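Mandelate racemase/muconate lactonizing enzyme-like protein (PDB 3RCY) probably acts as a magnesium-dependent enolase-superfamily enzyme that abstracts a proton next to a substrate carboxylate, although its own substrate is not established. Local coordinates at residues A[167-172]-A[187-192]; A[206-211]-A[232-237]; A[217-222]-A[247-252]; A[255-260]-A[276-281]; A[280-285]-A[307-312]. All blocks are in the same frame, centred on the assembly; numbering follows the deposited sequence.

Interaction 1: A[167-172]-A[187-192]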
# COMPACT_ATOMS: atom_id res chain seq x y z
N PHE A 167 18.75 7.41 30.36
CA PHE A 167 19.73 8.49 30.20
C PHE A 167 19.60 9.06 28.79
O PHE A 167 19.21 8.34 27.86
CB PHE A 167 21.16 7.98 30.45
CG PHE A 167 21.51 6.75 29.64
CD1 PHE A 167 21.12 5.47 30.07
CD2 PHE A 167 22.20 6.87 28.44
CE1 PHE A 167 21.42 4.33 29.31
CE2 PHE A 167 22.51 5.75 27.67
CZ PHE A 167 22.12 4.47 28.11
N ASP A 168 19.91 10.35 28.64
CA ASP A 168 19.94 11.01 27.34
C ASP A 168 21.21 11.85 27.21
O ASP A 168 21.27 12.96 27.73
CB ASP A 168 18.71 11.90 27.12
CG ASP A 168 18.70 12.59 25.74
OD1 ASP A 168 19.62 12.36 24.92
OD2 ASP A 168 17.77 13.38 25.48
N PRO A 169 22.21 11.31 26.52
CA PRO A 169 23.47 12.00 26.30
C PRO A 169 23.55 12.70 24.94
O PRO A 169 24.61 13.21 24.57
CB PRO A 169 24.48 10.86 26.34
CG PRO A 169 23.72 9.68 25.76
CD PRO A 169 22.25 9.94 25.98
N ALA A 170 22.42 12.72 24.22
CA ALA A 170 22.41 13.06 22.79
C ALA A 170 22.29 14.56 22.47
O ALA A 170 22.21 14.93 21.30
CB ALA A 170 21.32 12.26 22.07
N GLY A 171 22.26 15.40 23.49
CA GLY A 171 22.30 16.85 23.28
C GLY A 171 20.98 17.56 23.50
O GLY A 171 19.97 16.93 23.84
N PRO A 172 20.96 18.88 23.30
CA PRO A 172 19.79 19.66 23.70
C PRO A 172 18.65 19.55 22.71
O PRO A 172 18.87 19.39 21.51
CB PRO A 172 20.33 21.09 23.72
CG PRO A 172 21.41 21.11 22.67
CD PRO A 172 21.95 19.69 22.57
N SER A 187 29.11 10.21 19.18
CA SER A 187 30.19 9.53 19.89
C SER A 187 29.94 9.49 21.40
O SER A 187 30.26 8.50 22.05
CB SER A 187 31.53 10.19 19.60
OG SER A 187 31.80 10.17 18.21
N LEU A 188 29.37 10.57 21.95
CA LEU A 188 29.06 10.58 23.38
C LEU A 188 27.98 9.55 23.71
O LEU A 188 28.05 8.87 24.73
CB LEU A 188 28.63 11.97 23.87
CG LEU A 188 28.56 12.11 25.41
CD1 LEU A 188 29.93 11.92 26.07
CD2 LEU A 188 27.95 13.45 25.82
N SER A 189 26.98 9.44 22.83
CA SER A 189 25.90 8.48 23.01
C SER A 189 26.43 7.05 23.01
O SER A 189 25.99 6.22 23.80
CB SER A 189 24.83 8.64 21.93
OG SER A 189 24.17 9.89 22.06
N VAL A 190 27.38 6.77 22.11
CA VAL A 190 28.05 5.47 22.05
C VAL A 190 28.87 5.23 23.33
O VAL A 190 28.81 4.15 23.92
CB VAL A 190 28.94 5.36 20.77
CG1 VAL A 190 29.86 4.15 20.83
CG2 VAL A 190 28.06 5.31 19.50
N GLU A 191 29.63 6.24 23.75
CA GLU A 191 30.41 6.14 24.99
C GLU A 191 29.53 5.84 26.21
O GLU A 191 29.88 4.99 27.04
CB GLU A 191 31.24 7.41 25.22
CG GLU A 191 32.26 7.26 26.35
CD GLU A 191 32.88 8.56 26.81
OE1 GLU A 191 32.55 9.63 26.24
OE2 GLU A 191 33.70 8.52 27.75
N PHE A 192 28.40 6.54 26.34
CA PHE A 192 27.43 6.28 27.41
C PHE A 192 26.93 4.83 27.39
O PHE A 192 26.99 4.14 28.40
CB PHE A 192 26.22 7.22 27.30
CG PHE A 192 26.32 8.47 28.17
CD1 PHE A 192 27.29 9.45 27.92
CD2 PHE A 192 25.40 8.68 29.20
CE1 PHE A 192 27.35 10.61 28.71
CE2 PHE A 192 25.46 9.84 29.99
CZ PHE A 192 26.44 10.80 29.75

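Interaction 2: A[206-211]-A[232-237]. With MG (magnesium ion), chain I.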
# COMPACT_ATOMS: atom_id res chain seq x y z
N LEU A 206 19.21 -0.97 29.16
CA LEU A 206 19.52 0.42 28.85
C LEU A 206 18.32 1.04 28.15
O LEU A 206 17.84 0.51 27.14
CB LEU A 206 20.75 0.50 27.95
CG LEU A 206 22.17 0.53 28.53
CD1 LEU A 206 22.41 -0.53 29.59
CD2 LEU A 206 23.19 0.41 27.38
N LEU A 207 17.84 2.15 28.69
CA LEU A 207 16.74 2.89 28.07
C LEU A 207 17.31 4.19 27.53
O LEU A 207 17.79 5.03 28.29
CB LEU A 207 15.62 3.16 29.09
CG LEU A 207 15.17 1.96 29.94
CD1 LEU A 207 14.28 2.41 31.07
CD2 LEU A 207 14.46 0.90 29.10
N PHE A 208 17.29 4.34 26.21
CA PHE A 208 17.87 5.51 25.57
C PHE A 208 16.82 6.60 25.50
O PHE A 208 15.94 6.60 24.62
CB PHE A 208 18.46 5.18 24.20
CG PHE A 208 19.48 6.16 23.75
CD1 PHE A 208 20.80 6.05 24.18
CD2 PHE A 208 19.13 7.21 22.92
CE1 PHE A 208 21.77 6.97 23.78
CE2 PHE A 208 20.09 8.15 22.51
CZ PHE A 208 21.41 8.02 22.95
N GLY A 209 16.91 7.53 26.45
CA GLY A 209 15.81 8.43 26.76
C GLY A 209 15.84 9.76 26.04
O GLY A 209 15.74 10.81 26.67
N THR A 210 15.95 9.71 24.71
CA THR A 210 15.97 10.92 23.87
C THR A 210 14.71 11.79 24.04
O THR A 210 13.68 11.31 24.52
CB THR A 210 16.23 10.57 22.37
OG1 THR A 210 16.02 9.16 22.16
CG2 THR A 210 17.66 10.88 22.00
N HIS A 211 14.82 13.06 23.67
CA HIS A 211 13.79 14.06 23.92
C HIS A 211 13.25 14.71 22.64
O HIS A 211 12.94 15.90 22.61
CB HIS A 211 14.35 15.15 24.86
CG HIS A 211 14.51 14.69 26.28
ND1 HIS A 211 15.60 13.95 26.71
CD2 HIS A 211 13.73 14.88 27.37
CE1 HIS A 211 15.47 13.70 28.00
NE2 HIS A 211 14.35 14.25 28.42
N LEU A 232 17.02 -1.28 25.25
CA LEU A 232 15.66 -1.82 25.27
C LEU A 232 14.69 -0.93 24.48
O LEU A 232 13.79 -1.44 23.82
CB LEU A 232 15.18 -2.04 26.71
CG LEU A 232 13.80 -2.69 26.92
CD1 LEU A 232 13.76 -3.42 28.24
CD2 LEU A 232 12.66 -1.66 26.87
N TRP A 233 14.87 0.38 24.56
CA TRP A 233 14.08 1.30 23.73
C TRP A 233 14.84 2.56 23.35
O TRP A 233 15.86 2.90 23.96
CB TRP A 233 12.70 1.63 24.34
CG TRP A 233 12.64 2.63 25.49
CD1 TRP A 233 13.21 3.88 25.55
CD2 TRP A 233 11.91 2.48 26.72
NE1 TRP A 233 12.91 4.50 26.75
CE2 TRP A 233 12.11 3.66 27.48
CE3 TRP A 233 11.12 1.45 27.26
CZ2 TRP A 233 11.54 3.83 28.75
CZ3 TRP A 233 10.56 1.63 28.52
CH2 TRP A 233 10.77 2.81 29.25
N TYR A 234 14.31 3.22 22.33
CA TYR A 234 14.79 4.47 21.79
C TYR A 234 13.59 5.40 21.92
O TYR A 234 12.59 5.25 21.21
CB TYR A 234 15.17 4.25 20.31
CG TYR A 234 15.86 5.38 19.57
CD1 TYR A 234 16.41 6.49 20.24
CD2 TYR A 234 16.01 5.30 18.18
CE1 TYR A 234 17.06 7.49 19.53
CE2 TYR A 234 16.65 6.30 17.47
CZ TYR A 234 17.18 7.39 18.15
OH TYR A 234 17.83 8.36 17.43
N GLU A 235 13.68 6.33 22.87
CA GLU A 235 12.53 7.16 23.25
C GLU A 235 12.44 8.43 22.41
O GLU A 235 13.45 9.05 22.11
CB GLU A 235 12.63 7.52 24.73
CG GLU A 235 11.43 8.25 25.30
CD GLU A 235 11.37 8.17 26.82
OE1 GLU A 235 11.96 7.23 27.39
OE2 GLU A 235 10.71 9.03 27.44
N GLU A 236 11.22 8.81 22.02
CA GLU A 236 11.01 10.08 21.30
C GLU A 236 12.17 10.44 20.36
O GLU A 236 12.84 11.45 20.55
CB GLU A 236 10.79 11.22 22.30
CG GLU A 236 9.48 11.14 23.09
CD GLU A 236 9.00 12.52 23.52
OE1 GLU A 236 9.75 13.19 24.27
OE2 GLU A 236 7.90 12.94 23.10
N PRO A 237 12.44 9.61 19.34
CA PRO A 237 13.60 9.93 18.50
C PRO A 237 13.44 11.22 17.67
O PRO A 237 14.44 11.83 17.26
CB PRO A 237 13.71 8.71 17.57
CG PRO A 237 12.33 8.09 17.59
CD PRO A 237 11.81 8.33 18.97
MG MG I . 11.06 11.12 28.05
O HOH W 1 13.26 10.74 28.09
O HOH W 2 11.56 12.11 26.00
O HOH W 3 10.98 10.75 30.36
O HOH W 4 11.26 13.37 28.48

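Interaction 3: A[217-222]-A[247-252]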
# COMPACT_ATOMS: atom_id res chain seq x y z
N ALA A 217 16.28 11.74 9.63
CA ALA A 217 17.63 11.42 9.19
C ALA A 217 18.60 11.32 10.37
O ALA A 217 19.37 10.36 10.49
CB ALA A 217 18.11 12.47 8.20
N GLY A 218 18.55 12.33 11.24
CA GLY A 218 19.40 12.40 12.42
C GLY A 218 19.15 11.29 13.41
O GLY A 218 20.09 10.70 13.94
N ALA A 219 17.87 10.99 13.64
CA ALA A 219 17.46 9.92 14.56
C ALA A 219 17.93 8.55 14.09
O ALA A 219 18.28 7.70 14.91
CB ALA A 219 15.95 9.92 14.74
N ILE A 220 17.92 8.35 12.78
CA ILE A 220 18.40 7.10 12.18
C ILE A 220 19.93 6.97 12.30
O ILE A 220 20.43 5.90 12.67
CB ILE A 220 17.91 6.94 10.72
CG1 ILE A 220 16.38 6.76 10.71
CG2 ILE A 220 18.60 5.74 10.02
CD1 ILE A 220 15.72 7.03 9.35
N ARG A 221 20.67 8.05 12.03
CA ARG A 221 22.13 8.02 12.19
C ARG A 221 22.55 7.75 13.64
O ARG A 221 23.47 6.97 13.89
CB ARG A 221 22.77 9.30 11.68
CG ARG A 221 22.66 9.48 10.16
CD ARG A 221 23.54 10.63 9.68
NE ARG A 221 24.92 10.49 10.16
CZ ARG A 221 25.57 11.41 10.87
NH1 ARG A 221 25.01 12.58 11.17
NH2 ARG A 221 26.82 11.16 11.25
N LEU A 222 21.86 8.37 14.60
CA LEU A 222 22.17 8.15 16.01
C LEU A 222 21.74 6.75 16.45
O LEU A 222 22.50 6.04 17.13
CB LEU A 222 21.53 9.22 16.91
CG LEU A 222 21.66 8.99 18.42
CD1 LEU A 222 23.10 9.18 18.88
CD2 LEU A 222 20.74 9.92 19.18
N ALA A 247 7.54 6.58 12.41
CA ALA A 247 7.45 5.24 11.84
C ALA A 247 8.63 4.98 10.91
O ALA A 247 9.10 3.84 10.83
CB ALA A 247 6.12 5.04 11.12
N GLN A 248 9.09 6.02 10.21
CA GLN A 248 10.29 5.90 9.39
C GLN A 248 11.51 5.53 10.22
O GLN A 248 12.29 4.65 9.83
CB GLN A 248 10.57 7.18 8.61
CG GLN A 248 9.69 7.39 7.39
CD GLN A 248 9.98 8.71 6.72
OE1 GLN A 248 9.57 9.77 7.19
NE2 GLN A 248 10.71 8.65 5.60
N VAL A 249 11.68 6.20 11.37
CA VAL A 249 12.76 5.85 12.30
C VAL A 249 12.59 4.40 12.78
O VAL A 249 13.54 3.60 12.75
CB VAL A 249 12.83 6.82 13.50
CG1 VAL A 249 13.95 6.41 14.45
CG2 VAL A 249 13.04 8.25 13.03
N ALA A 250 11.37 4.05 13.19
CA ALA A 250 11.08 2.72 13.71
C ALA A 250 11.45 1.61 12.72
O ALA A 250 12.00 0.59 13.12
CB ALA A 250 9.62 2.61 14.13
N ARG A 251 11.17 1.82 11.44
CA ARG A 251 11.49 0.83 10.40
C ARG A 251 12.99 0.74 10.08
O ARG A 251 13.47 -0.29 9.63
CB ARG A 251 10.72 1.14 9.10
CG ARG A 251 9.21 0.89 9.18
CD ARG A 251 8.57 0.98 7.79
NE ARG A 251 8.64 2.32 7.21
CZ ARG A 251 7.72 3.27 7.39
NH1 ARG A 251 6.66 3.04 8.16
NH2 ARG A 251 7.87 4.45 6.81
N ALA A 252 13.71 1.84 10.31
CA ALA A 252 15.11 1.96 9.92
C ALA A 252 16.13 1.71 11.04
O ALA A 252 17.33 1.64 10.77
CB ALA A 252 15.37 3.32 9.26

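Interaction 4: A[255-260]-A[276-281]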
# COMPACT_ATOMS: atom_id res chain seq x y z
N ILE A 255 16.19 -0.95 17.12
CA ILE A 255 15.79 -0.71 18.51
C ILE A 255 14.30 -0.36 18.56
O ILE A 255 13.82 0.41 17.73
CB ILE A 255 16.57 0.50 19.10
CG1 ILE A 255 18.07 0.41 18.76
CG2 ILE A 255 16.35 0.63 20.61
CD1 ILE A 255 18.80 1.77 18.88
N PRO A 256 13.55 -0.94 19.53
CA PRO A 256 12.15 -0.56 19.70
C PRO A 256 11.99 0.92 20.02
O PRO A 256 12.75 1.47 20.83
CB PRO A 256 11.69 -1.41 20.90
CG PRO A 256 12.60 -2.61 20.85
CD PRO A 256 13.93 -2.04 20.42
N VAL A 257 11.03 1.56 19.37
CA VAL A 257 10.78 2.98 19.59
C VAL A 257 9.70 3.13 20.66
O VAL A 257 8.69 2.41 20.65
CB VAL A 257 10.40 3.70 18.27
CG1 VAL A 257 9.92 5.14 18.54
CG2 VAL A 257 11.60 3.69 17.31
N ALA A 258 9.95 4.04 21.60
CA ALA A 258 9.01 4.35 22.67
C ALA A 258 8.63 5.81 22.55
O ALA A 258 9.48 6.66 22.26
CB ALA A 258 9.65 4.08 24.05
N THR A 259 7.36 6.11 22.78
CA THR A 259 6.92 7.49 22.77
C THR A 259 5.60 7.65 23.51
O THR A 259 4.92 6.66 23.80
CB THR A 259 6.79 8.04 21.31
OG1 THR A 259 6.92 9.46 21.33
CG2 THR A 259 5.44 7.64 20.67
N GLY A 260 5.24 8.90 23.81
CA GLY A 260 3.88 9.20 24.25
C GLY A 260 3.72 10.33 25.24
O GLY A 260 2.60 10.82 25.44
N GLY A 276 2.72 2.00 13.09
CA GLY A 276 3.94 1.34 13.55
C GLY A 276 5.03 2.31 13.99
O GLY A 276 6.22 2.00 13.88
N ALA A 277 4.62 3.47 14.49
CA ALA A 277 5.57 4.51 14.90
C ALA A 277 6.26 4.19 16.22
O ALA A 277 7.40 4.61 16.45
CB ALA A 277 4.88 5.86 14.98
N ALA A 278 5.56 3.46 17.09
CA ALA A 278 6.13 3.05 18.37
C ALA A 278 5.60 1.70 18.83
O ALA A 278 4.43 1.36 18.60
CB ALA A 278 5.87 4.11 19.45
N ALA A 279 6.47 0.96 19.52
CA ALA A 279 6.13 -0.33 20.10
C ALA A 279 5.79 -0.20 21.58
O ALA A 279 5.17 -1.08 22.17
CB ALA A 279 7.31 -1.28 19.93
N ILE A 280 6.20 0.92 22.18
CA ILE A 280 6.03 1.16 23.61
C ILE A 280 5.41 2.54 23.83
O ILE A 280 5.94 3.54 23.36
CB ILE A 280 7.38 1.03 24.36
CG1 ILE A 280 7.90 -0.43 24.27
CG2 ILE A 280 7.26 1.49 25.83
CD1 ILE A 280 9.43 -0.59 24.39
N LEU A 281 4.27 2.58 24.53
CA LEU A 281 3.54 3.84 24.71
C LEU A 281 3.76 4.40 26.10
O LEU A 281 3.61 3.69 27.09
CB LEU A 281 2.03 3.65 24.44
CG LEU A 281 1.64 3.06 23.08
CD1 LEU A 281 0.12 2.96 22.93
CD2 LEU A 281 2.26 3.83 21.89

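Interaction 5: A[280-285]-A[307-312]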
# COMPACT_ATOMS: atom_id res chain seq x y z
N ILE A 280 6.20 0.92 22.18
CA ILE A 280 6.03 1.16 23.61
C ILE A 280 5.41 2.54 23.83
O ILE A 280 5.94 3.54 23.36
CB ILE A 280 7.38 1.03 24.36
CG1 ILE A 280 7.90 -0.43 24.27
CG2 ILE A 280 7.26 1.49 25.83
CD1 ILE A 280 9.43 -0.59 24.39
N LEU A 281 4.27 2.58 24.53
CA LEU A 281 3.54 3.84 24.71
C LEU A 281 3.76 4.40 26.10
O LEU A 281 3.61 3.69 27.09
CB LEU A 281 2.03 3.65 24.44
CG LEU A 281 1.64 3.06 23.08
CD1 LEU A 281 0.12 2.96 22.93
CD2 LEU A 281 2.26 3.83 21.89
N GLN A 282 4.10 5.69 26.17
CA GLN A 282 4.49 6.33 27.42
C GLN A 282 3.62 7.55 27.74
O GLN A 282 4.13 8.67 27.86
CB GLN A 282 5.97 6.75 27.35
CG GLN A 282 6.92 5.61 26.96
CD GLN A 282 8.30 6.12 26.63
OE1 GLN A 282 8.47 6.97 25.74
NE2 GLN A 282 9.31 5.60 27.33
N PRO A 283 2.30 7.34 27.90
CA PRO A 283 1.49 8.52 28.18
C PRO A 283 1.80 9.06 29.56
O PRO A 283 2.17 8.30 30.47
CB PRO A 283 0.06 7.98 28.16
CG PRO A 283 0.21 6.54 28.65
CD PRO A 283 1.53 6.08 28.05
N ALA A 284 1.70 10.37 29.70
CA ALA A 284 1.62 10.98 31.02
C ALA A 284 0.14 11.06 31.35
O ALA A 284 -0.60 11.82 30.71
CB ALA A 284 2.25 12.37 31.00
N LEU A 285 -0.31 10.27 32.33
CA LEU A 285 -1.74 10.20 32.68
C LEU A 285 -2.35 11.56 33.05
O LEU A 285 -3.53 11.80 32.79
CB LEU A 285 -1.98 9.19 33.80
CG LEU A 285 -2.24 7.74 33.34
CD1 LEU A 285 -1.03 7.14 32.61
CD2 LEU A 285 -2.62 6.85 34.51
N GLN A 307 3.20 -2.55 24.36
CA GLN A 307 3.15 -2.39 25.82
C GLN A 307 3.12 -0.94 26.29
O GLN A 307 3.48 -0.02 25.56
CB GLN A 307 4.33 -3.12 26.47
CG GLN A 307 4.27 -4.63 26.29
CD GLN A 307 5.15 -5.37 27.26
OE1 GLN A 307 6.36 -5.12 27.35
NE2 GLN A 307 4.56 -6.31 27.98
N MET A 308 2.68 -0.77 27.54
CA MET A 308 2.63 0.54 28.17
C MET A 308 3.82 0.73 29.12
O MET A 308 4.25 -0.20 29.81
CB MET A 308 1.31 0.71 28.95
CG MET A 308 0.04 0.42 28.14
SD MET A 308 -0.19 1.48 26.69
CE MET A 308 -0.44 3.09 27.43
N ALA A 309 4.35 1.95 29.14
CA ALA A 309 5.34 2.34 30.13
C ALA A 309 5.02 3.76 30.58
O ALA A 309 5.56 4.72 30.03
CB ALA A 309 6.76 2.23 29.55
N PRO A 310 4.12 3.91 31.58
CA PRO A 310 3.61 5.22 32.02
C PRO A 310 4.73 6.21 32.34
O PRO A 310 5.66 5.89 33.08
CB PRO A 310 2.81 4.88 33.28
CG PRO A 310 2.38 3.46 33.07
CD PRO A 310 3.54 2.81 32.37
N HIS A 311 4.63 7.40 31.76
CA HIS A 311 5.61 8.46 31.94
C HIS A 311 5.54 9.06 33.33
O HIS A 311 4.45 9.22 33.89
CB HIS A 311 5.34 9.59 30.92
CG HIS A 311 6.29 10.74 31.02
ND1 HIS A 311 5.98 11.90 31.70
CD2 HIS A 311 7.55 10.91 30.54
CE1 HIS A 311 7.00 12.75 31.61
NE2 HIS A 311 7.96 12.17 30.91
N LEU A 312 6.70 9.40 33.89
CA LEU A 312 6.75 10.24 35.08
C LEU A 312 7.90 11.23 35.04
O LEU A 312 9.06 10.85 35.19
CB LEU A 312 6.81 9.41 36.38
CG LEU A 312 6.72 10.30 37.64
CD1 LEU A 312 5.28 10.76 37.92
CD2 LEU A 312 7.31 9.65 38.87
O HOH W 5 8.25 5.49 30.25
O HOH W 6 1.77 9.47 33.97

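Interaction 1: A[167-172]-A[187-192]
Pro169, in the loop between strand 164-167 and helix 183-200 of the enolase-type barrel, sets its CB over one face of the Phe192 ring, so that the turn after a strand is pressed onto the helix that follows it. The proline CB lies 3.5 Å from the centroid of Phe192 and only 10° off the ring normal, a well-centred CH-pi contact. Leu188, one helical turn earlier, brings CD1 to the edge of the same ring, in its plane, while its CD2 packs at 3.6 Å against the carbonyl O of Pro169. Phe167 comes from the strand end: with CG set between the backbone N and the carbonyl carbon (chi1 52°), its ring runs past that of Phe192 in the opposite direction, CD2 to CD2 at 3.8 Å. An alanine in place of Phe192 would probably leave Pro169 CB without its aromatic floor and open a gap beside Phe167. Beyond the aromatic pair, Pro169 CG rests on Ser189 CA at 3.7 Å. The hydroxyl of Ser189 is bonded within its own helix, to the carbonyl O of Asp185. Asp168 braces the loop itself: it forms an Asx turn while its second carboxylate oxygen binds His211 and Gln213. In that turn, the N-H of Ala170 meets Asp168 OD1 at 2.9 Å, on the anti side and 31° out of the carboxylate plane.

Interaction 2: A[206-211]-A[232-237]
Leu207 and Trp233 meet on the barrel-interior face of two neighbouring parallel strands. Leu207 CD2 stands over the six-membered ring of Trp233, 3.7 Å from its centroid and 8° off the normal, and CD1 reaches the far rim of the indole. The tryptophan can lie under the leucine because its CG sits between the backbone N and the carbonyl carbon (chi1 77°), which swings the indole back across the neighbouring strand. The same Leu207 CD2 also touches Leu232 CD2 at 3.8 Å, the two leucines side by side. Further along, Thr210 takes over from the strand pairing: its OG1 donates to Glu235 O at 2.6 Å, in the carbonyl plane, and lies 3.3 Å from Tyr234 CE1. Between these two clusters the backbones are laced by Phe208, whose N donates to Trp233 O and whose O accepts from Glu235 N at 2.9 Å. The strand thereby delivers Glu235 to the magnesium ion, bound by Glu235 OE2 at 2.2 Å, four waters and Glu261. Two of the waters donate in turn to the loop, one to Gly209 O, the other to both Thr210 O and Glu236 OE1. Lys166 and Gln282 hold Glu235 OE1, which probably steadies the carboxylate. Acidic metal ligands at the C-terminal ends of adjacent barrel strands are the hallmark of the enolase-superfamily active site.

Interaction 3: A[217-222]-A[247-252]
Two neighbouring helices of the barrel's outer layer, one on each side of strand 233-235 in the chain, meet where Ile220 and Ala219 of helix 216-226 face Val249 and Ala252 of helix 243-252. The segments run nearly parallel, with axes 9.3 Å apart and a crossing angle of -23°. Ile220 provides the reach. Its CG1 lies anti to the carbonyl carbon (chi1 -66°), and the chain continues nearly extended, which carries CD1 across the groove to Ala252 CB at 3.7 Å. On the way, CG1 passes 4.1 Å from Val249 CA, so the middle of the side chain as well as its tip touches the opposing helix. Deeper in, Ala219 CB fits against the fork of Val249, at 3.8 Å from CG2 and 4.1 Å from CG1. An alanine at Ile220 lacks CG1 and CD1, and would probably leave Ala252 CB without its partner and a gap between the helices. Tyr234 seals the inner end of the groove: Val249 packs on it, and its hydroxyl is hydrogen-bonded to Ala219 O. The outer end approaches another chain, for Ala252 O accepts from Arg254 of a neighbouring subunit, and Arg221 binds Ser230 of that same subunit. Every side-chain meeting across this pair is hydrocarbon on hydrocarbon, with little surface buried between the segments, about 201 Å². The implication is that shape and exclusion of water hold these helices side by side, while directional bonds link each to its other neighbours.

Interaction 4: A[255-260]-A[276-281]
With CG2 anti to the backbone N and CG1 anti to the carbonyl carbon (chi1 -65°), Ile280 lays CG2 3.9 Å from Ala258 CB across two parallel strands of the barrel. Thr259 points the other way, toward the helices: its OG1 is anti to the backbone N (chi1 -155°), which turns CG2 onto Ala278 CB at 3.8 Å. This is the closing half of a beta-alpha-beta unit, in which strand 257-259, helix 266-274 and strand 280-281 follow in turn, and the chain leaves the helix through a Schellman motif at Gly276. The strands pair through Thr259 N, which donates to Ile280 O at 3.0 Å. Ahead of that pairing, a single acceptor serves two successive donors: Val257 O takes Ala279 N at 2.9 Å and Ile280 N at 3.3 Å, both in the carbonyl plane. Trp233 covers Ala258 and Ile280 on the inner face, whereas Met246 lies on Val257 and Thr259 outside. Pro256 CB adds a looser contact, 4.2 Å from Ile280 CD1. The fit has a polar cost at the loop, where Ala277 O is buried without a partner, its nearest neighbour across the contact being Val257 CG1 at 3.3 Å.

Interaction 5: A[280-285]-A[307-312]
Met308 folds over Leu281 and Pro283 on the helix-facing side of two adjacent parallel strands. Bends at chi2 (-61°) and chi3 (-66°) curl the thioether back across the neighbouring strand: SD comes to 3.8 Å from Leu281 CB, and CE reaches Pro283 CD at 3.6 Å, Pro283 and Met308 crossing at about a right angle. Helix 290-302 closes over this cluster. On the barrel interior, Ile280 CG2 meets Ala309 CB at 3.8 Å. Between the two layers, the strands are joined by nearly straight bonds, Leu281 N to Gln307 O and then Ala309 N to Leu281 O at 2.8 Å. Past the regular strands the pairing continues less squarely, since His311 N approaches Pro283 O at 2.9 Å from above the carbonyl plane, 40° out of it. Water finishes the edge: one molecule donates to Ala309 O and accepts weakly from Gln282 NE2, another joins Leu285 N to His311 O. The amide of Gln282 has its firmer partner in Glu235, a magnesium ligand. His311, packed by ND1 on Ala284 CB at 3.8 Å and touching Glu261, has its side chain about 4 Å from the ion, so the segments just past the strand ends probably form part of the active-site mouth, as in other enolase-superfamily barrels.

Overall arrangement
Following the chain, interaction 1 closes the loop between a strand and its helix before interaction 2 opens. Interactions 2 and 3 cross, since 206-211, 217-222, 232-237 and 247-252 alternate: strands pair inside while their helices pair outside, joined by Tyr234 OH on Ala219 O. Interaction 4 follows in series and hands strand 280-281 directly to interaction 5, the sheet running on through Thr259 O to Gln282 N. None of the five encloses another. Asp168 to His211 ties interaction 1 to interaction 2, and Glu235 to Gln282 links interaction 2 to interaction 5 near the magnesium ion, so successive barrel strands converge on one site.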